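Local coordinates for protein SOXX (Paracoccus pantotrophus, PDB 2C1D) that forms with SoxA the heme-containing SoxXA complex, which initiates chemotrophic sulfur oxidation, and as a c-type cytochrome subunit probably transfers electrons through its heme, at residues Y10-L19 with A73-M84; V30-G39 with L120-F131. All coordinates share one frame; numbering follows the deposited sequence.

Interaction 1: Y10-L19 with A73-M84; sequences YVEGAVEASL and AQLRGIVANAKM. With HEC (heme c), chain O.
Tyr10 lies against the last turn of helix 72-81 and the 3-10 segment that follows, where Met84 CG sits over one face of the phenol, 3.8 Å from the ring centroid and 13° off the normal. The bend at chi2 keeps Met84 SD above that same face, 5.0 Å from the centroid, a Met-aromatic contact, and the turn at chi3 brings CE back to Tyr10 CB and CG. The hydroxyl rests on the CB atoms of Ala80 and Asn81, while Gly77 O lies at the ring edge.

Arg76 holds the other end of the loop. With CG anti to the backbone N (chi1 174°) and chi2 extended, CD lies 3.4 Å from Val15 CG1; the bend at chi3 then directs NH1 to Val15 O at 2.9 Å, within the guanidinium plane. Ala17 and Ser18 cover one guanidinium face; Glu126 and Glu72 form salt bridges with NE and NH2. Between these anchors, Val15 N donates to Ala73 O at 3.0 Å, and Gly77 CA approaches Gly13 O to 3.2 Å as a CA-H...O contact.

Ile78 CG2 and Val79 CG2 touch the heme from this helix; the loop, with its type I' turn from Val11 to Ala14, packs on the outside of this heme-pocket wall of the cytochrome c fold.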
loop_
_atom_site.group_PDB
_atom_site.type_symbol
_atom_site.label_atom_id
_atom_site.label_comp_id
_atom_site.label_asym_id
_atom_site.label_seq_id
_atom_site.Cartn_x
_atom_site.Cartn_y
_atom_site.Cartn_z
ATOM N N TYR B 10 27.381 18.556 -2.849
ATOM C CA TYR B 10 26.227 19.346 -3.220
ATOM C C TYR B 10 26.365 20.757 -2.642
ATOM O O TYR B 10 26.624 20.926 -1.455
ATOM C CB TYR B 10 24.936 18.712 -2.685
ATOM C CG TYR B 10 24.651 17.294 -3.154
ATOM C CD1 TYR B 10 25.218 16.202 -2.506
ATOM C CD2 TYR B 10 23.770 17.048 -4.204
ATOM C CE1 TYR B 10 24.947 14.923 -2.900
ATOM C CE2 TYR B 10 23.492 15.746 -4.615
ATOM C CZ TYR B 10 24.086 14.697 -3.962
ATOM O OH TYR B 10 23.828 13.408 -4.352
ATOM N N VAL B 11 26.195 21.744 -3.509
ATOM C CA VAL B 11 26.166 23.158 -3.149
ATOM C C VAL B 11 24.823 23.701 -3.628
ATOM O O VAL B 11 24.581 23.789 -4.829
ATOM C CB VAL B 11 27.349 23.918 -3.837
ATOM C CG1 VAL B 11 27.186 25.445 -3.740
ATOM C CG2 VAL B 11 28.678 23.499 -3.208
ATOM N N GLU B 12 23.954 24.060 -2.690
ATOM C CA GLU B 12 22.566 24.455 -3.000
ATOM C C GLU B 12 21.921 23.427 -3.945
ATOM O O GLU B 12 21.234 23.788 -4.920
ATOM C CB GLU B 12 22.492 25.885 -3.587
ATOM C CG GLU B 12 23.093 27.018 -2.732
ATOM C CD GLU B 12 22.709 26.953 -1.252
ATOM O OE1 GLU B 12 23.613 27.115 -0.390
ATOM O OE2 GLU B 12 21.505 26.735 -0.942
ATOM N N GLY B 13 22.180 22.144 -3.660
ATOM C CA GLY B 13 21.672 21.024 -4.442
ATOM C C GLY B 13 22.463 20.641 -5.683
ATOM O O GLY B 13 22.315 19.517 -6.170
ATOM N N ALA B 14 23.275 21.564 -6.206
ATOM C CA ALA B 14 23.999 21.388 -7.470
ATOM C C ALA B 14 25.272 20.567 -7.290
ATOM O O ALA B 14 25.890 20.580 -6.228
ATOM C CB ALA B 14 24.340 22.763 -8.104
ATOM N N VAL B 15 25.644 19.830 -8.331
ATOM C CA VAL B 15 26.890 19.061 -8.332
ATOM C C VAL B 15 27.672 19.483 -9.556
ATOM O O VAL B 15 27.321 19.142 -10.674
ATOM C CB VAL B 15 26.623 17.532 -8.345
ATOM C CG1 VAL B 15 27.917 16.741 -8.456
ATOM C CG2 VAL B 15 25.877 17.148 -7.103
ATOM N N GLU B 16 28.737 20.235 -9.341
ATOM C CA GLU B 16 29.440 20.893 -10.443
ATOM C C GLU B 16 30.245 19.924 -11.289
ATOM O O GLU B 16 30.319 20.098 -12.495
ATOM C CB GLU B 16 30.359 22.015 -9.921
ATOM C CG GLU B 16 29.600 23.188 -9.310
ATOM C CD GLU B 16 28.804 23.992 -10.331
ATOM O OE1 GLU B 16 27.701 24.491 -9.968
ATOM O OE2 GLU B 16 29.277 24.138 -11.489
ATOM N N ALA B 17 30.798 18.891 -10.664
ATOM C CA ALA B 17 31.724 17.981 -11.336
ATOM C C ALA B 17 31.042 16.670 -11.797
ATOM O O ALA B 17 30.182 16.121 -11.098
ATOM C CB ALA B 17 32.868 17.649 -10.403
ATOM N N SER B 18 31.448 16.192 -12.969
ATOM C CA SER B 18 30.981 14.912 -13.503
ATOM C C SER B 18 31.250 13.837 -12.484
ATOM O O SER B 18 32.309 13.816 -11.838
ATOM C CB SER B 18 31.714 14.561 -14.799
ATOM O OG SER B 18 31.286 13.313 -15.318
ATOM N N LEU B 19 30.262 12.969 -12.309
ATOM C CA LEU B 19 30.369 11.838 -11.407
ATOM C C LEU B 19 31.324 10.776 -11.936
ATOM O O LEU B 19 31.772 9.938 -11.151
ATOM C CB LEU B 19 29.003 11.200 -11.172
ATOM C CG LEU B 19 27.928 12.012 -10.453
ATOM C CD1 LEU B 19 26.667 11.194 -10.347
ATOM C CD2 LEU B 19 28.407 12.430 -9.079
ATOM N N ALA B 73 24.624 21.222 -13.875
ATOM C CA ALA B 73 25.049 20.903 -12.513
ATOM C C ALA B 73 23.866 20.737 -11.577
ATOM O O ALA B 73 23.862 19.891 -10.684
ATOM C CB ALA B 73 25.976 21.989 -11.967
ATOM N N GLN B 74 22.871 21.584 -11.747
ATOM C CA GLN B 74 21.652 21.439 -10.962
ATOM C C GLN B 74 20.969 20.098 -11.264
ATOM O O GLN B 74 20.507 19.430 -10.359
ATOM C CB GLN B 74 20.725 22.613 -11.226
ATOM C CG GLN B 74 21.275 23.870 -10.578
ATOM C CD GLN B 74 20.556 25.151 -10.964
ATOM O OE1 GLN B 74 20.063 25.308 -12.089
ATOM N NE2 GLN B 74 20.518 26.080 -10.025
ATOM N N LEU B 75 20.910 19.737 -12.545
ATOM C CA LEU B 75 20.220 18.531 -12.969
ATOM C C LEU B 75 20.942 17.325 -12.381
ATOM O O LEU B 75 20.300 16.414 -11.901
ATOM C CB LEU B 75 20.118 18.457 -14.491
ATOM C CG LEU B 75 19.214 19.496 -15.177
ATOM C CD1 LEU B 75 19.436 19.506 -16.672
ATOM C CD2 LEU B 75 17.740 19.246 -14.868
ATOM N N ARG B 76 22.278 17.351 -12.353
ATOM C CA ARG B 76 23.053 16.234 -11.785
ATOM C C ARG B 76 22.711 16.027 -10.326
ATOM O O ARG B 76 22.451 14.906 -9.876
ATOM C CB ARG B 76 24.559 16.489 -11.970
ATOM C CG ARG B 76 25.511 15.500 -11.304
ATOM C CD ARG B 76 26.986 15.820 -11.598
ATOM N NE ARG B 76 27.235 15.754 -13.032
ATOM C CZ ARG B 76 27.544 16.780 -13.828
ATOM N NH1 ARG B 76 27.663 18.030 -13.383
ATOM N NH2 ARG B 76 27.729 16.543 -15.108
ATOM N N GLY B 77 22.688 17.128 -9.581
ATOM C CA GLY B 77 22.362 17.074 -8.177
ATOM C C GLY B 77 20.932 16.613 -7.905
ATOM O O GLY B 77 20.713 15.928 -6.935
ATOM N N ILE B 78 19.984 16.975 -8.769
ATOM C CA ILE B 78 18.571 16.564 -8.623
ATOM C C ILE B 78 18.421 15.058 -8.896
ATOM O O ILE B 78 17.764 14.336 -8.146
ATOM C CB ILE B 78 17.671 17.398 -9.580
ATOM C CG1 ILE B 78 17.491 18.813 -9.013
ATOM C CG2 ILE B 78 16.307 16.754 -9.780
ATOM C CD1 ILE B 78 16.869 19.823 -9.967
ATOM N N VAL B 79 19.054 14.578 -9.954
ATOM C CA VAL B 79 19.039 13.134 -10.256
ATOM C C VAL B 79 19.731 12.304 -9.175
ATOM O O VAL B 79 19.167 11.306 -8.704
ATOM C CB VAL B 79 19.592 12.840 -11.664
ATOM C CG1 VAL B 79 19.515 11.361 -11.998
ATOM C CG2 VAL B 79 18.779 13.606 -12.711
ATOM N N ALA B 80 20.928 12.720 -8.751
ATOM C CA ALA B 80 21.692 11.999 -7.739
ATOM C C ALA B 80 20.986 12.017 -6.400
ATOM O O ALA B 80 20.909 11.001 -5.713
ATOM C CB ALA B 80 23.120 12.576 -7.587
ATOM N N ASN B 81 20.494 13.179 -6.003
ATOM C CA ASN B 81 19.773 13.260 -4.740
ATOM C C ASN B 81 18.910 14.528 -4.664
ATOM O O ASN B 81 19.387 15.597 -4.271
ATOM C CB ASN B 81 20.720 13.176 -3.558
ATOM C CG ASN B 81 19.991 13.021 -2.236
ATOM O OD1 ASN B 81 18.769 13.231 -2.148
ATOM N ND2 ASN B 81 20.733 12.672 -1.194
ATOM N N ALA B 82 17.631 14.380 -5.022
ATOM C CA ALA B 82 16.741 15.519 -5.186
ATOM C C ALA B 82 16.430 16.173 -3.860
ATOM O O ALA B 82 16.108 17.363 -3.824
ATOM C CB ALA B 82 15.478 15.115 -5.904
ATOM N N LYS B 83 16.550 15.420 -2.773
ATOM C CA LYS B 83 16.384 15.947 -1.419
ATOM C C LYS B 83 17.339 17.079 -1.049
ATOM O O LYS B 83 17.096 17.787 -0.070
ATOM C CB LYS B 83 16.542 14.831 -0.386
ATOM C CG LYS B 83 15.356 13.851 -0.329
ATOM C CD LYS B 83 15.655 12.515 -1.015
ATOM C CE LYS B 83 14.698 11.395 -0.573
ATOM N NZ LYS B 83 13.261 11.656 -0.882
ATOM N N MET B 84 18.428 17.242 -1.797
ATOM C CA MET B 84 19.384 18.328 -1.523
ATOM C C MET B 84 18.976 19.630 -2.210
ATOM O O MET B 84 19.578 20.684 -1.972
ATOM C CB MET B 84 20.797 17.942 -1.969
ATOM C CG MET B 84 21.365 16.703 -1.310
ATOM S SD MET B 84 21.590 16.854 0.448
ATOM C CE MET B 84 23.113 17.890 0.560
HETATM FE FE HEC O . 11.592 13.672 -10.251
HETATM C CHA HEC O . 11.290 16.960 -9.395
HETATM C CHB HEC O . 13.787 14.471 -12.700
HETATM C CHC HEC O . 12.067 10.376 -10.868
HETATM C CHD HEC O . 9.051 12.840 -8.048
HETATM N NA HEC O . 12.414 15.405 -10.906
HETATM C C1A HEC O . 12.109 16.653 -10.450
HETATM C C2A HEC O . 12.821 17.605 -11.273
HETATM C C3A HEC O . 13.519 16.921 -12.202
HETATM C C4A HEC O . 13.269 15.510 -11.968
HETATM C CMA HEC O . 14.437 17.432 -13.327
HETATM C CAA HEC O . 12.747 19.115 -11.044
HETATM C CBA HEC O . 11.367 19.669 -11.373
HETATM C CGA HEC O . 11.374 19.905 -12.835
HETATM O O1A HEC O . 12.131 20.809 -13.251
HETATM O O2A HEC O . 10.651 19.208 -13.586
HETATM N NB HEC O . 12.676 12.636 -11.541
HETATM C C1B HEC O . 13.592 13.150 -12.433
HETATM C C2B HEC O . 14.336 12.055 -13.032
HETATM C C3B HEC O . 13.852 10.912 -12.539
HETATM C C4B HEC O . 12.816 11.267 -11.584
HETATM C CMB HEC O . 15.413 12.225 -14.113
HETATM C CAB HEC O . 14.352 9.480 -12.893
HETATM C CBB HEC O . 15.712 9.367 -12.700
HETATM N NC HEC O . 10.700 11.890 -9.589
HETATM C C1C HEC O . 11.072 10.652 -9.979
HETATM C C2C HEC O . 10.163 9.697 -9.351
HETATM C C3C HEC O . 9.421 10.364 -8.452
HETATM C C4C HEC O . 9.682 11.783 -8.676
HETATM C CMC HEC O . 10.347 8.171 -9.394
HETATM C CAC HEC O . 8.310 9.824 -7.479
HETATM C CBC HEC O . 8.592 8.841 -6.613
HETATM N ND HEC O . 10.369 14.730 -8.900
HETATM C C1D HEC O . 9.362 14.185 -8.116
HETATM C C2D HEC O . 8.712 15.252 -7.388
HETATM C C3D HEC O . 9.422 16.540 -7.821
HETATM C C4D HEC O . 10.418 16.111 -8.763
HETATM C CMD HEC O . 7.535 15.142 -6.380
HETATM C CAD HEC O . 9.143 18.009 -7.388
HETATM C CBD HEC O . 10.026 18.325 -6.183
HETATM C CGD HEC O . 9.219 18.805 -4.994
HETATM O O1D HEC O . 9.017 18.003 -4.019
HETATM O O2D HEC O . 8.790 19.997 -5.056
HETATM O O HOH W 1 21.919 25.953 -7.290
HETATM O O HOH W 2 20.070 18.159 -5.261
#

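Interaction 2: V30-G39 with L120-F131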
loop_
_atom_site.group_PDB
_atom_site.type_symbol
_atom_site.label_atom_id
_atom_site.label_comp_id
_atom_site.label_asym_id
_atom_site.label_seq_id
_atom_site.Cartn_x
_atom_site.Cartn_y
_atom_site.Cartn_z
ATOM N N VAL B 30 17.563 8.040 -22.031
ATOM C CA VAL B 30 16.155 7.780 -22.268
ATOM C C VAL B 30 15.797 6.359 -21.784
ATOM O O VAL B 30 14.765 6.140 -21.134
ATOM C CB VAL B 30 15.800 7.927 -23.754
ATOM C CG1 VAL B 30 14.413 7.399 -24.050
ATOM C CG2 VAL B 30 15.868 9.399 -24.157
ATOM N N ARG B 31 16.634 5.399 -22.141
ATOM C CA ARG B 31 16.382 4.006 -21.747
ATOM C C ARG B 31 16.302 3.899 -20.226
ATOM O O ARG B 31 15.384 3.285 -19.689
ATOM C CB ARG B 31 17.463 3.068 -22.291
ATOM C CG ARG B 31 17.101 1.578 -22.160
ATOM C CD ARG B 31 18.206 0.669 -22.623
ATOM N NE ARG B 31 19.238 0.694 -21.616
ATOM C CZ ARG B 31 19.251 -0.100 -20.550
ATOM N NH1 ARG B 31 18.334 -1.074 -20.382
ATOM N NH2 ARG B 31 20.204 0.056 -19.665
ATOM N N ILE B 32 17.260 4.520 -19.542
ATOM C CA ILE B 32 17.319 4.496 -18.090
ATOM C C ILE B 32 16.048 5.107 -17.499
ATOM O O ILE B 32 15.484 4.590 -16.551
ATOM C CB ILE B 32 18.598 5.239 -17.612
ATOM C CG1 ILE B 32 19.854 4.442 -18.010
ATOM C CG2 ILE B 32 18.581 5.488 -16.105
ATOM C CD1 ILE B 32 21.103 5.274 -18.136
ATOM N N MET B 33 15.588 6.209 -18.082
ATOM C CA MET B 33 14.467 6.961 -17.530
ATOM C C MET B 33 13.119 6.236 -17.703
ATOM O O MET B 33 12.148 6.538 -16.992
ATOM C CB MET B 33 14.414 8.357 -18.166
ATOM C CG MET B 33 15.605 9.265 -17.789
ATOM S SD MET B 33 15.683 10.696 -18.881
ATOM C CE MET B 33 14.374 11.644 -18.219
ATOM N N THR B 34 13.067 5.277 -18.626
ATOM C CA THR B 34 11.802 4.645 -19.010
ATOM C C THR B 34 11.798 3.144 -18.769
ATOM O O THR B 34 10.909 2.415 -19.259
ATOM C CB THR B 34 11.514 4.951 -20.457
ATOM O OG1 THR B 34 12.613 4.522 -21.280
ATOM C CG2 THR B 34 11.435 6.483 -20.671
ATOM N N THR B 35 12.781 2.689 -17.989
ATOM C CA THR B 35 12.881 1.294 -17.609
ATOM C C THR B 35 12.573 1.195 -16.111
ATOM O O THR B 35 13.187 1.905 -15.286
ATOM C CB THR B 35 14.282 0.734 -17.933
ATOM O OG1 THR B 35 14.540 0.815 -19.352
ATOM C CG2 THR B 35 14.346 -0.769 -17.585
ATOM N N ASN B 36 11.639 0.313 -15.760
ATOM C CA ASN B 36 11.108 0.246 -14.394
ATOM C C ASN B 36 12.151 0.003 -13.286
ATOM O O ASN B 36 12.056 0.546 -12.192
ATOM C CB ASN B 36 9.993 -0.811 -14.306
ATOM C CG ASN B 36 8.816 -0.508 -15.234
ATOM O OD1 ASN B 36 8.800 0.503 -15.934
ATOM N ND2 ASN B 36 7.844 -1.414 -15.271
ATOM N N ALA B 37 13.151 -0.804 -13.571
ATOM C CA ALA B 37 14.097 -1.203 -12.545
ATOM C C ALA B 37 15.257 -0.230 -12.498
ATOM O O ALA B 37 16.133 -0.385 -11.683
ATOM C CB ALA B 37 14.614 -2.600 -12.827
ATOM N N LEU B 38 15.278 0.752 -13.398
ATOM C CA LEU B 38 16.353 1.736 -13.412
ATOM C C LEU B 38 15.829 3.082 -12.896
ATOM O O LEU B 38 15.508 3.190 -11.721
ATOM C CB LEU B 38 16.993 1.794 -14.801
ATOM C CG LEU B 38 17.635 0.486 -15.294
ATOM C CD1 LEU B 38 18.164 0.659 -16.718
ATOM C CD2 LEU B 38 18.760 -0.011 -14.323
ATOM N N GLY B 39 15.711 4.085 -13.746
ATOM C CA GLY B 39 15.264 5.404 -13.302
ATOM C C GLY B 39 13.802 5.436 -12.926
ATOM O O GLY B 39 13.413 6.080 -11.949
ATOM N N LEU B 120 20.854 3.936 -9.285
ATOM C CA LEU B 120 21.553 4.105 -10.543
ATOM C C LEU B 120 23.067 4.226 -10.302
ATOM O O LEU B 120 23.490 4.813 -9.315
ATOM C CB LEU B 120 21.033 5.361 -11.222
ATOM C CG LEU B 120 19.560 5.350 -11.659
ATOM C CD1 LEU B 120 19.202 6.713 -12.256
ATOM C CD2 LEU B 120 19.315 4.274 -12.669
ATOM N N ASN B 121 23.886 3.682 -11.198
ATOM C CA ASN B 121 25.334 3.890 -11.085
ATOM C C ASN B 121 25.714 5.295 -11.611
ATOM O O ASN B 121 24.871 6.009 -12.123
ATOM C CB ASN B 121 26.133 2.727 -11.715
ATOM C CG ASN B 121 25.964 2.608 -13.221
ATOM O OD1 ASN B 121 25.820 1.492 -13.786
ATOM N ND2 ASN B 121 26.026 3.724 -13.891
ATOM N N ALA B 122 26.971 5.687 -11.485
ATOM C CA ALA B 122 27.384 7.086 -11.787
ATOM C C ALA B 122 27.230 7.472 -13.239
ATOM O O ALA B 122 26.802 8.578 -13.541
ATOM C CB ALA B 122 28.794 7.346 -11.314
ATOM N N GLN B 123 27.568 6.563 -14.154
ATOM C CA GLN B 123 27.431 6.835 -15.575
ATOM C C GLN B 123 25.961 6.901 -15.971
ATOM O O GLN B 123 25.602 7.682 -16.853
ATOM C CB GLN B 123 28.156 5.779 -16.441
ATOM C CG GLN B 123 28.202 6.115 -17.925
ATOM C CD GLN B 123 28.863 7.453 -18.201
ATOM O OE1 GLN B 123 28.345 8.286 -18.982
ATOM N NE2 GLN B 123 29.991 7.681 -17.554
ATOM N N GLN B 124 25.118 6.086 -15.337
ATOM C CA GLN B 124 23.669 6.145 -15.595
ATOM C C GLN B 124 23.124 7.538 -15.254
ATOM O O GLN B 124 22.348 8.106 -16.029
ATOM C CB GLN B 124 22.929 5.065 -14.798
ATOM C CG GLN B 124 23.094 3.689 -15.489
ATOM C CD GLN B 124 22.603 2.536 -14.668
ATOM O OE1 GLN B 124 22.498 2.637 -13.471
ATOM N NE2 GLN B 124 22.323 1.425 -15.321
ATOM N N ILE B 125 23.579 8.090 -14.132
ATOM C CA ILE B 125 23.191 9.449 -13.746
ATOM C C ILE B 125 23.625 10.431 -14.833
ATOM O O ILE B 125 22.845 11.284 -15.237
ATOM C CB ILE B 125 23.804 9.891 -12.372
ATOM C CG1 ILE B 125 23.452 8.949 -11.223
ATOM C CG2 ILE B 125 23.402 11.363 -12.038
ATOM C CD1 ILE B 125 22.120 9.037 -10.695
ATOM N N GLU B 126 24.867 10.318 -15.305
ATOM C CA GLU B 126 25.392 11.232 -16.318
ATOM C C GLU B 126 24.603 11.126 -17.619
ATOM O O GLU B 126 24.363 12.141 -18.297
ATOM C CB GLU B 126 26.886 10.967 -16.575
ATOM C CG GLU B 126 27.784 11.322 -15.390
ATOM C CD GLU B 126 27.737 12.783 -14.990
ATOM O OE1 GLU B 126 27.639 13.639 -15.889
ATOM O OE2 GLU B 126 27.794 13.080 -13.776
ATOM N N ASP B 127 24.196 9.896 -17.954
ATOM C CA ASP B 127 23.404 9.601 -19.128
ATOM C C ASP B 127 21.999 10.235 -19.045
ATOM O O ASP B 127 21.482 10.766 -20.052
ATOM C CB ASP B 127 23.282 8.077 -19.326
ATOM C CG ASP B 127 24.599 7.405 -19.757
ATOM O OD1 ASP B 127 25.590 8.080 -20.110
ATOM O OD2 ASP B 127 24.729 6.157 -19.797
ATOM N N VAL B 128 21.400 10.197 -17.856
ATOM C CA VAL B 128 20.082 10.774 -17.633
ATOM C C VAL B 128 20.211 12.306 -17.741
ATOM O O VAL B 128 19.456 12.935 -18.448
ATOM C CB VAL B 128 19.514 10.360 -16.281
ATOM C CG1 VAL B 128 18.293 11.231 -15.898
ATOM C CG2 VAL B 128 19.129 8.861 -16.318
ATOM N N VAL B 129 21.209 12.872 -17.073
ATOM C CA VAL B 129 21.478 14.312 -17.122
ATOM C C VAL B 129 21.638 14.822 -18.557
ATOM O O VAL B 129 21.078 15.862 -18.903
ATOM C CB VAL B 129 22.712 14.687 -16.286
ATOM C CG1 VAL B 129 23.159 16.121 -16.555
ATOM C CG2 VAL B 129 22.432 14.522 -14.821
ATOM N N ALA B 130 22.379 14.088 -19.383
ATOM C CA ALA B 130 22.650 14.500 -20.751
ATOM C C ALA B 130 21.356 14.567 -21.552
ATOM O O ALA B 130 21.198 15.421 -22.434
ATOM C CB ALA B 130 23.622 13.559 -21.415
ATOM N N PHE B 131 20.417 13.677 -21.243
ATOM C CA PHE B 131 19.125 13.754 -21.893
ATOM C C PHE B 131 18.322 14.939 -21.357
ATOM O O PHE B 131 17.714 15.649 -22.137
ATOM C CB PHE B 131 18.317 12.470 -21.771
ATOM C CG PHE B 131 16.993 12.565 -22.430
ATOM C CD1 PHE B 131 16.904 12.551 -23.815
ATOM C CD2 PHE B 131 15.835 12.748 -21.676
ATOM C CE1 PHE B 131 15.682 12.686 -24.441
ATOM C CE2 PHE B 131 14.607 12.868 -22.293
ATOM C CZ PHE B 131 14.524 12.831 -23.673
#
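Ile32 packs on Leu120 and the first two turns of helix 122-133 through both of its branches. CG2 presses on Val128 CG2 at 3.4 Å, tighter than a usual carbon contact, and also meets Leu120 CD2 at 3.7 Å. With CG1 anti to the carbonyl carbon (chi1 -68°), the other branch carries CD1 to Gln124 CG at 3.7 Å and to Asp127 CB.

One turn further along that helix, Phe131 receives two neighbours. Val30 CG2 stands over one ring face, 3.5 Å from the centroid and 22° off the normal, a CH-pi contact offset toward the rim. Met33 SD approaches obliquely, 3.5 Å from Phe131 CD2, while Met33 CG rests on Val128. Leu38 adds its CB beside Leu120 CD2 at 4.0 Å.

Backbone and polar bonds set these groups in place. Gly39 N donates to Ile32 O at 2.9 Å, folding the chain back after the helix, and the type I turn from Thr35 to Leu38 returns Leu38 toward Leu120. Gln124 OE1 accepts from Asn121 N at the helix start, and Asp127 OD1 accepts from Asn25 N. Beyond them, Gly39 and Val128 touch the heme, and Met33 lies near Cys41, one of its covalent attachment points.

No hydrogen bond joins the two segments; the junction therefore depends on apolar shape fit, one ring-face contact and an oblique sulfur-aromatic one, while Gln124 OE1 and Asp127 OD1 spend their bonds away from the interface.

In the fold
Helix 122-133 brings the two contacts together: it supplies one side of interaction 2 and touches both segments of interaction 1. Glu126 makes the polar join, since besides pairing with Arg76 its OE2 probably accepts a hydrogen bond from Leu19 N at 2.9 Å, while Val129 packs on Arg76. Interaction 2 is buried, its centre about 7 Å from the chain centre, and is apolar across the segments. Interaction 1 is only partly buried, its centre about 10 Å from that of the chain, and mixes aromatic packing with hydrogen bonds and bridging water. Each contributes heme-pocket residues, Ile78 and Val79 in one and Gly39 and Val128 in the other, and Val128 packing on Val79 connects helices 72-81 and 122-133 beside the cofactor.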